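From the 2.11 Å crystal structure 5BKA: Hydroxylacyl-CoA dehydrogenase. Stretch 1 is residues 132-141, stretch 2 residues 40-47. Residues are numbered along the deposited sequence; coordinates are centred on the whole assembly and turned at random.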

# COMPACT_ATOMS: atom_id res chain seq x y z
N LEU B 132 10.68 -13.26 -12.44
CA LEU B 132 11.94 -13.13 -11.72
C LEU B 132 12.48 -11.73 -11.97
O LEU B 132 12.15 -11.09 -12.97
CB LEU B 132 12.97 -14.18 -12.15
CG LEU B 132 12.80 -15.62 -11.68
CD1 LEU B 132 13.81 -16.52 -12.37
CD2 LEU B 132 12.92 -15.72 -10.17
N LEU B 133 13.32 -11.27 -11.05
CA LEU B 133 13.84 -9.91 -11.08
C LEU B 133 15.26 -9.95 -11.65
O LEU B 133 16.17 -10.49 -11.02
CB LEU B 133 13.83 -9.30 -9.68
CG LEU B 133 13.88 -7.78 -9.52
CD1 LEU B 133 12.87 -7.11 -10.44
CD2 LEU B 133 13.61 -7.39 -8.08
N ARG B 134 15.43 -9.38 -12.85
CA ARG B 134 16.77 -9.23 -13.41
C ARG B 134 17.59 -8.19 -12.65
O ARG B 134 18.76 -8.43 -12.34
CB ARG B 134 16.67 -8.85 -14.89
N SER B 135 16.99 -7.04 -12.35
CA SER B 135 17.73 -5.96 -11.72
C SER B 135 16.79 -5.12 -10.87
O SER B 135 15.60 -4.99 -11.16
CB SER B 135 18.44 -5.07 -12.75
OG SER B 135 17.55 -4.66 -13.76
N ARG B 136 17.35 -4.55 -9.80
CA ARG B 136 16.64 -3.59 -8.95
C ARG B 136 17.59 -2.44 -8.62
O ARG B 136 18.66 -2.67 -8.06
CB ARG B 136 16.13 -4.25 -7.67
CG ARG B 136 15.70 -3.25 -6.62
CD ARG B 136 14.86 -3.92 -5.56
NE ARG B 136 13.51 -4.24 -6.04
CZ ARG B 136 12.74 -5.16 -5.49
NH1 ARG B 136 13.18 -5.87 -4.46
NH2 ARG B 136 11.52 -5.39 -5.98
N HIS B 137 17.19 -1.22 -8.97
CA HIS B 137 17.95 -0.02 -8.67
C HIS B 137 17.12 0.88 -7.78
O HIS B 137 16.01 1.29 -8.16
CB HIS B 137 18.36 0.70 -9.96
CG HIS B 137 19.28 -0.09 -10.83
ND1 HIS B 137 19.46 0.18 -12.17
CD2 HIS B 137 20.06 -1.16 -10.55
CE1 HIS B 137 20.33 -0.68 -12.68
NE2 HIS B 137 20.70 -1.51 -11.72
N VAL B 138 17.64 1.19 -6.59
CA VAL B 138 16.94 1.99 -5.60
C VAL B 138 17.61 3.35 -5.49
O VAL B 138 18.83 3.43 -5.29
CB VAL B 138 16.91 1.28 -4.23
CG1 VAL B 138 16.13 2.12 -3.22
CG2 VAL B 138 16.30 -0.11 -4.36
N THR B 139 16.82 4.41 -5.64
CA THR B 139 17.27 5.77 -5.43
C THR B 139 16.54 6.38 -4.24
O THR B 139 15.43 5.96 -3.90
CB THR B 139 17.05 6.64 -6.67
OG1 THR B 139 15.65 6.66 -7.00
CG2 THR B 139 17.83 6.09 -7.85
N HIS B 140 17.17 7.36 -3.61
CA HIS B 140 16.64 7.98 -2.40
C HIS B 140 16.12 9.37 -2.73
O HIS B 140 16.82 10.17 -3.36
CB HIS B 140 17.72 8.07 -1.31
CG HIS B 140 18.30 6.74 -0.93
ND1 HIS B 140 17.52 5.65 -0.60
CD2 HIS B 140 19.59 6.32 -0.84
CE1 HIS B 140 18.30 4.62 -0.31
NE2 HIS B 140 19.56 5.01 -0.45
N ASP B 141 14.88 9.65 -2.30
CA ASP B 141 14.23 10.90 -2.67
C ASP B 141 14.93 12.11 -2.05
O ASP B 141 14.84 13.21 -2.59
CB ASP B 141 12.76 10.87 -2.25
CG ASP B 141 11.92 9.99 -3.15
OD1 ASP B 141 12.34 9.73 -4.30
OD2 ASP B 141 10.83 9.55 -2.72
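Stretch 2 (40-47) DGEFRHSP

Four backbone hydrogen bonds fix stretch 2 against stretch 1 in the alternating pattern of a parallel sheet. Glu42 N donates to Arg134 O (2.9 Å), Arg136 N to Glu42 O (2.8 Å), Arg44 N to Arg136 O (2.9 Å, nearly linear), and Val138 N to Arg44 O (3.2 Å). Farther along, His140 NE2 gives Ser46 OG a weak hydrogen bond of 2.9 Å. Strand 41-44 therefore reads its neighbour through Glu42 and Arg44, whose N and O both bond to stretch 1, while Phe43 lies between them and brings its CA to 3.4 Å from Arg136 O. The two axes run in the same direction, 3° apart, with a closest approach of 4.6 Å.

Register then sets the side-chain pairs. Ser135 meets Glu42, their CB atoms 3.7 Å apart, and on that same face His137 pairs with Arg44, His137 CD2 lying 3.8 Å from Arg44 CB; the edge of the imidazole also faces Glu42, with His137 NE2 4.0 Å from Glu42 CG. The other face carries Arg136 beside Phe43, where Arg136 CG comes within 3.8 Å of Phe43 CD1, though the guanidinium leads away to partners elsewhere in the structure. Val138 CG2 packs 4.3 Å from Phe43 CE1.

Beyond Arg44 the chain leaves extended geometry at His45, whose phi/psi is -66/-37, and the pairing becomes looser: Val138 CA and His45 CA stand 5.8 Å apart, against 4.3 to 4.9 Å between the CA atoms of the three bridged pairs.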

# COMPACT_ATOMS: atom_id res chain seq x y z
N ASP B 40 21.81 -14.23 -12.21
CA ASP B 40 22.70 -13.10 -12.41
C ASP B 40 22.09 -11.80 -11.89
O ASP B 40 22.37 -10.72 -12.43
CB ASP B 40 23.08 -12.95 -13.89
CG ASP B 40 21.87 -12.88 -14.80
OD1 ASP B 40 20.74 -13.02 -14.30
OD2 ASP B 40 22.06 -12.67 -16.01
N GLY B 41 21.24 -11.89 -10.87
CA GLY B 41 20.50 -10.76 -10.36
C GLY B 41 21.36 -9.56 -10.02
O GLY B 41 22.47 -9.71 -9.50
N GLU B 42 20.85 -8.37 -10.31
CA GLU B 42 21.57 -7.12 -10.11
C GLU B 42 20.80 -6.30 -9.09
O GLU B 42 19.60 -6.07 -9.24
CB GLU B 42 21.67 -6.40 -11.46
CG GLU B 42 22.49 -5.13 -11.50
CD GLU B 42 23.38 -5.08 -12.72
OE1 GLU B 42 23.85 -3.98 -13.07
OE2 GLU B 42 23.62 -6.15 -13.32
N PHE B 43 21.49 -5.84 -8.04
CA PHE B 43 20.86 -5.07 -6.98
C PHE B 43 21.75 -3.91 -6.57
O PHE B 43 22.86 -4.13 -6.05
CB PHE B 43 20.54 -5.96 -5.77
CG PHE B 43 19.97 -5.21 -4.61
CD1 PHE B 43 18.76 -4.55 -4.74
CD2 PHE B 43 20.62 -5.19 -3.40
CE1 PHE B 43 18.21 -3.87 -3.66
CE2 PHE B 43 20.08 -4.51 -2.32
CZ PHE B 43 18.87 -3.84 -2.45
N ARG B 44 21.27 -2.68 -6.76
CA ARG B 44 21.97 -1.48 -6.31
C ARG B 44 21.22 -0.91 -5.10
O ARG B 44 20.15 -0.31 -5.25
CB ARG B 44 22.07 -0.45 -7.43
CG ARG B 44 22.95 0.73 -7.09
CD ARG B 44 23.83 1.15 -8.26
NE ARG B 44 25.02 1.87 -7.82
CZ ARG B 44 25.83 2.55 -8.62
NH1 ARG B 44 25.57 2.61 -9.92
NH2 ARG B 44 26.89 3.18 -8.13
N HIS B 45 21.79 -1.12 -3.91
CA HIS B 45 21.16 -0.63 -2.68
C HIS B 45 21.13 0.89 -2.64
O HIS B 45 20.16 1.48 -2.16
CB HIS B 45 21.91 -1.19 -1.47
CG HIS B 45 21.07 -1.32 -0.24
ND1 HIS B 45 20.47 -2.50 0.13
CD2 HIS B 45 20.73 -0.41 0.71
CE1 HIS B 45 19.80 -2.32 1.26
NE2 HIS B 45 19.94 -1.06 1.63
N SER B 46 22.19 1.54 -3.13
CA SER B 46 22.32 2.98 -3.05
C SER B 46 23.39 3.42 -4.04
O SER B 46 24.30 2.64 -4.34
CB SER B 46 22.70 3.42 -1.62
OG SER B 46 22.26 4.74 -1.36
N PRO B 47 23.30 4.65 -4.56
CA PRO B 47 24.36 5.17 -5.44
C PRO B 47 25.62 5.55 -4.65
O PRO B 47 26.70 5.06 -4.98
CB PRO B 47 23.72 6.41 -6.07
CG PRO B 47 22.70 6.85 -5.08
CD PRO B 47 22.17 5.58 -4.46